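Local coordinates for protein type II restriction enzyme NlaIV (Neisseria lactamica, PDB 6QM2) that cleaves double-stranded DNA at the sequence GGNNCC as a type II restriction endonuclease, cutting after the third base to give blunt ends, at residues Q11-L16 / D124-G129; G55-L58 / E62-F65; D193-I198 / S213-K218. One frame throughout, in Å; residues are numbered along the deposited sequence.

Contact 1: Q11-L16 / D124-G129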
loop_
_atom_site.group_PDB
_atom_site.type_symbol
_atom_site.label_atom_id
_atom_site.label_comp_id
_atom_site.label_asym_id
_atom_site.label_seq_id
_atom_site.Cartn_x
_atom_site.Cartn_y
_atom_site.Cartn_z
ATOM N N GLN A 11 -5.907 18.035 -26.193
ATOM C CA GLN A 11 -4.655 17.827 -26.928
ATOM C C GLN A 11 -3.803 16.746 -26.254
ATOM O O GLN A 11 -3.201 15.921 -26.941
ATOM C CB GLN A 11 -3.859 19.134 -27.055
ATOM C CG GLN A 11 -4.441 20.128 -28.056
ATOM C CD GLN A 11 -3.753 21.489 -28.021
ATOM O OE1 GLN A 11 -3.487 22.048 -26.954
ATOM N NE2 GLN A 11 -3.471 22.033 -29.198
ATOM N N ILE A 12 -3.768 16.755 -24.918
ATOM C CA ILE A 12 -3.065 15.724 -24.133
ATOM C C ILE A 12 -3.721 14.352 -24.321
ATOM O O ILE A 12 -3.025 13.356 -24.509
ATOM C CB ILE A 12 -3.002 16.088 -22.626
ATOM C CG1 ILE A 12 -2.098 17.308 -22.417
ATOM C CG2 ILE A 12 -2.474 14.922 -21.793
ATOM C CD1 ILE A 12 -2.255 17.975 -21.066
ATOM N N PHE A 13 -5.052 14.313 -24.261
ATOM C CA PHE A 13 -5.817 13.091 -24.519
ATOM C C PHE A 13 -5.476 12.523 -25.896
ATOM O O PHE A 13 -5.072 11.366 -26.007
ATOM C CB PHE A 13 -7.322 13.371 -24.404
ATOM C CG PHE A 13 -8.199 12.175 -24.689
ATOM C CD1 PHE A 13 -8.131 11.034 -23.892
ATOM C CD2 PHE A 13 -9.116 12.196 -25.742
ATOM C CE1 PHE A 13 -8.944 9.937 -24.148
ATOM C CE2 PHE A 13 -9.933 11.102 -25.999
ATOM C CZ PHE A 13 -9.847 9.971 -25.201
ATOM N N ASP A 14 -5.612 13.355 -26.928
ATOM C CA ASP A 14 -5.340 12.942 -28.312
ATOM C C ASP A 14 -3.873 12.583 -28.551
ATOM O O ASP A 14 -3.585 11.665 -29.321
ATOM C CB ASP A 14 -5.772 14.026 -29.313
ATOM C CG ASP A 14 -7.285 14.181 -29.408
ATOM O OD1 ASP A 14 -8.005 13.157 -29.446
ATOM O OD2 ASP A 14 -7.754 15.337 -29.466
ATOM N N LYS A 15 -2.954 13.296 -27.897
ATOM C CA LYS A 15 -1.524 13.012 -28.041
ATOM C C LYS A 15 -1.182 11.632 -27.480
ATOM O O LYS A 15 -0.525 10.838 -28.153
ATOM C CB LYS A 15 -0.659 14.096 -27.383
ATOM C CG LYS A 15 0.819 13.967 -27.716
ATOM C CD LYS A 15 1.635 15.193 -27.328
ATOM C CE LYS A 15 2.994 15.168 -28.019
ATOM N NZ LYS A 15 4.029 15.966 -27.312
ATOM N N LEU A 16 -1.643 11.345 -26.261
ATOM C CA LEU A 16 -1.471 10.015 -25.654
ATOM C C LEU A 16 -2.058 8.898 -26.519
ATOM O O LEU A 16 -1.473 7.823 -26.639
ATOM C CB LEU A 16 -2.118 9.955 -24.265
ATOM C CG LEU A 16 -1.443 10.740 -23.139
ATOM C CD1 LEU A 16 -2.371 10.817 -21.935
ATOM C CD2 LEU A 16 -0.107 10.122 -22.754
ATOM N N ASP A 124 -11.439 18.609 -16.372
ATOM C CA ASP A 124 -11.389 17.432 -17.240
ATOM C C ASP A 124 -10.767 16.261 -16.482
ATOM O O ASP A 124 -9.732 16.417 -15.822
ATOM C CB ASP A 124 -10.600 17.726 -18.522
ATOM C CG ASP A 124 -11.352 18.643 -19.476
ATOM O OD1 ASP A 124 -12.513 18.337 -19.818
ATOM O OD2 ASP A 124 -10.780 19.668 -19.897
ATOM N N TYR A 125 -11.414 15.098 -16.576
ATOM C CA TYR A 125 -10.954 13.875 -15.923
ATOM C C TYR A 125 -10.330 12.951 -16.961
ATOM O O TYR A 125 -11.046 12.382 -17.786
ATOM C CB TYR A 125 -12.113 13.168 -15.213
ATOM C CG TYR A 125 -12.584 13.887 -13.973
ATOM C CD1 TYR A 125 -13.369 15.035 -14.065
ATOM C CD2 TYR A 125 -12.244 13.427 -12.705
ATOM C CE1 TYR A 125 -13.801 15.702 -12.929
ATOM C CE2 TYR A 125 -12.677 14.085 -11.563
ATOM C CZ TYR A 125 -13.452 15.222 -11.678
ATOM O OH TYR A 125 -13.874 15.871 -10.543
ATOM N N LEU A 126 -9.002 12.835 -16.931
ATOM C CA LEU A 126 -8.280 11.876 -17.765
ATOM C C LEU A 126 -8.248 10.559 -17.001
ATOM O O LEU A 126 -7.535 10.439 -16.003
ATOM C CB LEU A 126 -6.860 12.368 -18.067
ATOM C CG LEU A 126 -5.991 11.499 -18.988
ATOM C CD1 LEU A 126 -6.566 11.446 -20.395
ATOM C CD2 LEU A 126 -4.560 12.020 -19.010
ATOM N N ILE A 127 -9.019 9.580 -17.472
ATOM C CA ILE A 127 -9.231 8.327 -16.741
ATOM C C ILE A 127 -8.547 7.145 -17.438
ATOM O O ILE A 127 -8.902 6.803 -18.562
ATOM C CB ILE A 127 -10.736 8.021 -16.569
ATOM C CG1 ILE A 127 -11.479 9.249 -16.018
ATOM C CG2 ILE A 127 -10.928 6.832 -15.633
ATOM C CD1 ILE A 127 -12.987 9.104 -15.988
ATOM N N PHE A 128 -7.592 6.517 -16.749
ATOM C CA PHE A 128 -6.900 5.320 -17.247
ATOM C C PHE A 128 -7.567 4.042 -16.727
ATOM O O PHE A 128 -7.531 3.770 -15.525
ATOM C CB PHE A 128 -5.437 5.310 -16.789
ATOM C CG PHE A 128 -4.602 6.413 -17.372
ATOM C CD1 PHE A 128 -4.646 7.696 -16.835
ATOM C CD2 PHE A 128 -3.740 6.162 -18.433
ATOM C CE1 PHE A 128 -3.864 8.711 -17.363
ATOM C CE2 PHE A 128 -2.956 7.173 -18.964
ATOM C CZ PHE A 128 -3.017 8.449 -18.428
ATOM N N GLY A 129 -8.168 3.267 -17.628
ATOM C CA GLY A 129 -8.636 1.914 -17.309
ATOM C C GLY A 129 -7.507 0.921 -17.523
ATOM O O GLY A 129 -7.308 0.447 -18.641
#
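Phe13 and Leu126 lie at the closest approach of the two backbones, CA to CA 7.3 Å, where a helical turn of residues 11-16 rides over the strand segment 124-129. The two axes pass 10.3 Å apart and run in nearly the same N-to-C direction, 21° from parallel, so side chains alone bridge the gap. Leu126 does most of the bridging, one methyl to each partner. Its CG lies anti to the backbone N (chi1 -177°), which places both methyls against the helix. Its CD1 meets Phe13 CD1 at 3.9 Å, arriving at the edge of the ring and near its plane, while its CD2 touches Leu16 CD1 at 3.8 Å. The same Leu16 CD1 also reaches CZ at the tip of Phe128, two residues on along the strand, at 4.3 Å and obliquely to that ring. One leucine of the helix thus sits across two alternate residues of the strand, and the interface is wholly apolar. Within the sheet the strand backbone pairs Leu126 with Glu90 and Tyr125 with Lys146. The apolar layer continues beyond the two segments, since Leu126 also packs on Leu54 and Phe128 on Ile50, both of helix 44-60, and Phe13 packs on Leu143 and Leu145 of strand 138-147. This is a helix laid on one face of the central mixed sheet, the alpha/beta layering expected of the PD-(D/E)XK nuclease fold to which this enzyme's family belongs.

Contact 2: G55-L58 / E62-F65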
loop_
_atom_site.group_PDB
_atom_site.type_symbol
_atom_site.label_atom_id
_atom_site.label_comp_id
_atom_site.label_asym_id
_atom_site.label_seq_id
_atom_site.Cartn_x
_atom_site.Cartn_y
_atom_site.Cartn_z
ATOM N N GLY A 55 2.635 12.983 -14.921
ATOM C CA GLY A 55 3.554 14.034 -14.483
ATOM C C GLY A 55 4.899 13.972 -15.188
ATOM O O GLY A 55 5.360 14.967 -15.740
ATOM N N GLY A 56 5.513 12.791 -15.187
ATOM C CA GLY A 56 6.773 12.562 -15.895
ATOM C C GLY A 56 6.671 12.695 -17.406
ATOM O O GLY A 56 7.598 13.184 -18.045
ATOM N N TRP A 57 5.550 12.250 -17.972
ATOM C CA TRP A 57 5.289 12.347 -19.418
ATOM C C TRP A 57 5.119 13.787 -19.883
ATOM O O TRP A 57 5.622 14.160 -20.940
ATOM C CB TRP A 57 4.035 11.550 -19.774
ATOM C CG TRP A 57 3.617 11.594 -21.217
ATOM C CD1 TRP A 57 3.967 10.714 -22.193
ATOM C CD2 TRP A 57 2.730 12.541 -21.828
ATOM N NE1 TRP A 57 3.365 11.053 -23.380
ATOM C CE2 TRP A 57 2.602 12.173 -23.188
ATOM C CE3 TRP A 57 2.037 13.669 -21.364
ATOM C CZ2 TRP A 57 1.807 12.891 -24.092
ATOM C CZ3 TRP A 57 1.241 14.386 -22.267
ATOM C CH2 TRP A 57 1.137 13.990 -23.616
ATOM N N LEU A 58 4.379 14.578 -19.111
ATOM C CA LEU A 58 4.254 16.009 -19.375
ATOM C C LEU A 58 5.618 16.698 -19.273
ATOM O O LEU A 58 5.995 17.473 -20.153
ATOM C CB LEU A 58 3.280 16.667 -18.390
ATOM C CG LEU A 58 1.799 16.286 -18.438
ATOM C CD1 LEU A 58 1.103 16.783 -17.179
ATOM C CD2 LEU A 58 1.115 16.831 -19.682
ATOM N N GLU A 62 8.194 18.667 -22.280
ATOM C CA GLU A 62 8.356 20.113 -22.075
ATOM C C GLU A 62 7.019 20.848 -21.842
ATOM O O GLU A 62 6.983 22.083 -21.884
ATOM C CB GLU A 62 9.124 20.760 -23.251
ATOM C CG GLU A 62 10.419 20.061 -23.681
ATOM C CD GLU A 62 11.683 20.668 -23.079
ATOM O OE1 GLU A 62 11.669 21.081 -21.896
ATOM O OE2 GLU A 62 12.704 20.722 -23.798
ATOM N N ILE A 63 5.941 20.104 -21.561
ATOM C CA ILE A 63 4.594 20.679 -21.481
ATOM C C ILE A 63 4.438 21.428 -20.159
ATOM O O ILE A 63 4.885 20.979 -19.103
ATOM C CB ILE A 63 3.477 19.621 -21.665
ATOM C CG1 ILE A 63 3.591 18.987 -23.058
ATOM C CG2 ILE A 63 2.091 20.246 -21.490
ATOM C CD1 ILE A 63 2.667 17.812 -23.301
ATOM N N GLU A 64 3.783 22.576 -20.252
ATOM C CA GLU A 64 3.747 23.562 -19.191
ATOM C C GLU A 64 2.626 23.190 -18.224
ATOM O O GLU A 64 1.503 22.929 -18.664
ATOM C CB GLU A 64 3.500 24.932 -19.833
ATOM C CG GLU A 64 3.987 26.134 -19.047
ATOM C CD GLU A 64 3.980 27.407 -19.880
ATOM O OE1 GLU A 64 4.477 27.377 -21.029
ATOM O OE2 GLU A 64 3.481 28.441 -19.385
ATOM N N PHE A 65 2.932 23.134 -16.926
ATOM C CA PHE A 65 1.910 22.883 -15.895
ATOM C C PHE A 65 2.369 23.201 -14.474
ATOM O O PHE A 65 3.563 23.312 -14.200
ATOM C CB PHE A 65 1.425 21.423 -15.926
ATOM C CG PHE A 65 2.474 20.420 -15.520
ATOM C CD1 PHE A 65 2.655 20.078 -14.182
ATOM C CD2 PHE A 65 3.279 19.816 -16.475
ATOM C CE1 PHE A 65 3.624 19.161 -13.810
ATOM C CE2 PHE A 65 4.248 18.897 -16.108
ATOM C CZ PHE A 65 4.421 18.570 -14.776
#
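Leu58 and Ile63 bring the last turns of a helix and the chain that leaves it within 5.1 Å, CA to CA. Ile63 N donates a hydrogen bond of 3.0 Å to Leu58 O. Between them Glu62 has a left-handed backbone conformation, which turns the chain back over the last turns of the helix. The side chains then close over the bend. Leu58 works on two sides: its CD2 lies 4.0 Å from Ile63 CG2, and its CD1 stands over one face of the Phe65 ring, 4.1 Å from the centroid, in a CH-pi contact displaced toward the rim. Phe65 CG lies between its own backbone N and carbonyl carbon (chi1 67°), and this setting brings the ring against Leu58, whose CB also packs on it. Phe65 CZ lies 3.8 Å from Gly55 O, about one turn back along the helix. Ile63 carries CD1 on to Trp57, meeting CZ3 obliquely at 3.9 Å. Trp57 also packs on Val36 of the second subunit, and Phe65 meets Phe77 edge-to-face. The bond from the sixth residue back to the first, the left-handed residue before the donor and the apolar pair Leu58-Ile63 fit a Schellman motif, here ending helix 44-60 and directing the chain into strand 66-67.

Contact 3: D193-I198 / S213-K218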
loop_
_atom_site.group_PDB
_atom_site.type_symbol
_atom_site.label_atom_id
_atom_site.label_comp_id
_atom_site.label_asym_id
_atom_site.label_seq_id
_atom_site.Cartn_x
_atom_site.Cartn_y
_atom_site.Cartn_z
ATOM N N ASP A 193 -28.065 19.275 -14.622
ATOM C CA ASP A 193 -28.687 18.151 -13.910
ATOM C C ASP A 193 -27.809 17.643 -12.766
ATOM O O ASP A 193 -28.309 17.418 -11.664
ATOM C CB ASP A 193 -29.017 17.000 -14.875
ATOM C CG ASP A 193 -30.134 17.347 -15.866
ATOM O OD1 ASP A 193 -30.707 18.454 -15.801
ATOM O OD2 ASP A 193 -30.441 16.496 -16.725
ATOM N N PHE A 194 -26.513 17.467 -13.034
ATOM C CA PHE A 194 -25.526 17.130 -11.992
ATOM C C PHE A 194 -25.600 18.114 -10.819
ATOM O O PHE A 194 -25.682 17.703 -9.662
ATOM C CB PHE A 194 -24.104 17.101 -12.582
ATOM C CG PHE A 194 -23.003 16.931 -11.558
ATOM C CD1 PHE A 194 -22.650 15.671 -11.101
ATOM C CD2 PHE A 194 -22.309 18.031 -11.065
ATOM C CE1 PHE A 194 -21.635 15.512 -10.165
ATOM C CE2 PHE A 194 -21.295 17.876 -10.128
ATOM C CZ PHE A 194 -20.957 16.615 -9.678
ATOM N N VAL A 195 -25.596 19.406 -11.131
ATOM C CA VAL A 195 -25.643 20.446 -10.107
ATOM C C VAL A 195 -26.979 20.397 -9.366
ATOM O O VAL A 195 -27.010 20.587 -8.144
ATOM C CB VAL A 195 -25.383 21.856 -10.700
ATOM C CG1 VAL A 195 -25.607 22.950 -9.657
ATOM C CG2 VAL A 195 -23.963 21.949 -11.256
ATOM N N SER A 196 -28.069 20.139 -10.097
ATOM C CA SER A 196 -29.393 19.962 -9.480
ATOM C C SER A 196 -29.392 18.825 -8.464
ATOM O O SER A 196 -29.992 18.951 -7.393
ATOM C CB SER A 196 -30.475 19.702 -10.531
ATOM O OG SER A 196 -31.739 19.508 -9.912
ATOM N N ALA A 197 -28.715 17.729 -8.809
ATOM C CA ALA A 197 -28.535 16.607 -7.886
ATOM C C ALA A 197 -27.747 17.031 -6.647
ATOM O O ALA A 197 -28.156 16.717 -5.524
ATOM C CB ALA A 197 -27.850 15.438 -8.580
ATOM N N ILE A 198 -26.646 17.762 -6.856
ATOM C CA ILE A 198 -25.828 18.277 -5.745
ATOM C C ILE A 198 -26.692 19.150 -4.838
ATOM O O ILE A 198 -26.688 18.962 -3.626
ATOM C CB ILE A 198 -24.591 19.095 -6.212
ATOM C CG1 ILE A 198 -23.601 18.238 -7.030
ATOM C CG2 ILE A 198 -23.868 19.724 -5.020
ATOM C CD1 ILE A 198 -22.872 17.160 -6.254
ATOM N N SER A 213 -30.718 26.161 2.158
ATOM C CA SER A 213 -31.735 27.157 1.827
ATOM C C SER A 213 -31.278 28.088 0.704
ATOM O O SER A 213 -31.955 28.230 -0.314
ATOM C CB SER A 213 -32.110 27.971 3.073
ATOM O OG SER A 213 -33.220 28.811 2.828
ATOM N N LEU A 214 -30.104 28.679 0.880
ATOM C CA LEU A 214 -29.601 29.683 -0.053
ATOM C C LEU A 214 -28.866 29.085 -1.264
ATOM O O LEU A 214 -28.626 29.795 -2.242
ATOM C CB LEU A 214 -28.680 30.666 0.693
ATOM C CG LEU A 214 -29.194 31.262 2.022
ATOM C CD1 LEU A 214 -28.189 32.255 2.595
ATOM C CD2 LEU A 214 -30.562 31.917 1.859
ATOM N N TRP A 215 -28.555 27.785 -1.208
ATOM C CA TRP A 215 -27.604 27.121 -2.126
ATOM C C TRP A 215 -27.790 27.411 -3.623
ATOM O O TRP A 215 -26.809 27.683 -4.319
ATOM C CB TRP A 215 -27.606 25.591 -1.908
ATOM C CG TRP A 215 -26.326 24.933 -2.321
ATOM C CD1 TRP A 215 -25.278 24.620 -1.510
ATOM C CD2 TRP A 215 -25.949 24.524 -3.643
ATOM N NE1 TRP A 215 -24.264 24.043 -2.240
ATOM C CE2 TRP A 215 -24.648 23.975 -3.552
ATOM C CE3 TRP A 215 -26.580 24.570 -4.895
ATOM C CZ2 TRP A 215 -23.966 23.470 -4.668
ATOM C CZ3 TRP A 215 -25.901 24.073 -6.008
ATOM C CH2 TRP A 215 -24.606 23.527 -5.884
ATOM N N LYS A 216 -29.030 27.337 -4.111
ATOM C CA LYS A 216 -29.324 27.519 -5.544
ATOM C C LYS A 216 -28.958 28.923 -6.019
ATOM O O LYS A 216 -28.248 29.079 -7.016
ATOM C CB LYS A 216 -30.807 27.253 -5.825
ATOM C CG LYS A 216 -31.214 27.280 -7.298
ATOM C CD LYS A 216 -32.733 27.252 -7.450
ATOM C CE LYS A 216 -33.197 27.892 -8.751
ATOM N NZ LYS A 216 -32.625 27.213 -9.945
ATOM N N ARG A 217 -29.452 29.929 -5.296
ATOM C CA ARG A 217 -29.189 31.335 -5.614
ATOM C C ARG A 217 -27.688 31.624 -5.529
ATOM O O ARG A 217 -27.095 32.126 -6.484
ATOM C CB ARG A 217 -29.981 32.259 -4.672
ATOM C CG ARG A 217 -29.987 33.739 -5.056
ATOM C CD ARG A 217 -30.715 34.605 -4.027
ATOM N NE ARG A 217 -30.144 34.477 -2.678
ATOM C CZ ARG A 217 -29.034 35.082 -2.230
ATOM N NH1 ARG A 217 -28.319 35.896 -3.008
ATOM N NH2 ARG A 217 -28.627 34.867 -0.978
ATOM N N LYS A 218 -27.080 31.267 -4.399
ATOM C CA LYS A 218 -25.641 31.467 -4.184
ATOM C C LYS A 218 -24.780 30.853 -5.287
ATOM O O LYS A 218 -23.769 31.439 -5.677
ATOM C CB LYS A 218 -25.198 30.909 -2.825
ATOM C CG LYS A 218 -25.733 31.693 -1.636
ATOM C CD LYS A 218 -24.985 31.382 -0.349
ATOM C CE LYS A 218 -23.590 31.991 -0.345
ATOM N NZ LYS A 218 -23.049 32.107 1.035
#
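Val195 and Ile198, about one turn apart on helix 191-204, receive the six-membered ring of Trp215 of helix 215-227. Val195 CG1 comes to the edge of the indole, in its plane, 3.8 Å from CZ3. Ile198 CG2 approaches obliquely, 3.8 Å from CZ2, and both methyls also come near CH2, from directions roughly at right angles. Three side chains therefore carry the whole contact, across backbones whose nearest CA atoms, of Ile198 and Trp215, are still 9.7 Å apart. In Ile198 the branches divide the work: CG2, anti to the backbone N, meets the indole, whereas CG1 turns off and lies 3.9 Å above one face of the Phe194 ring, toward its rim. In the next shell, Phe219 follows one turn later and its ring meets that of Trp215 with planes only about 5° apart. Helix 107-116 supplies Ile114 and Ile115 against the indole and Phe107 against Ile198, and the carbonyl of Ser111 accepts a weak hydrogen bond from Trp215 NE1. Asp193, which forms a salt bridge to Lys242, and Ser196, bonded to Pro234 O, tie helix 191-204 to the C-terminal part of the chain. All three touching residues are buried and what meets is hydrocarbon and aromatic surface, so the adhesion rests on dispersion and exclusion of water.

From the N terminus, helix 9-18 meets strand 124-132 only after more than a hundred residues, so contact 1 closes a long loop. Contact 2, a short turn of 55-58 onto 62-65, is nested inside that loop. The two touch: Trp57 lies against Ile12, Lys15 and Leu16, and Ile12 reaches Leu58, so helices 9-18 and 44-60 pack together beside the central sheet. Contact 3 follows in series, closing a separate short loop. Its centre is about 29 Å from that of contact 1 and about 36 Å from that of contact 2, on the opposite side of the chain's centre, where it joins helices 191-204 and 215-227 in the C-terminal part.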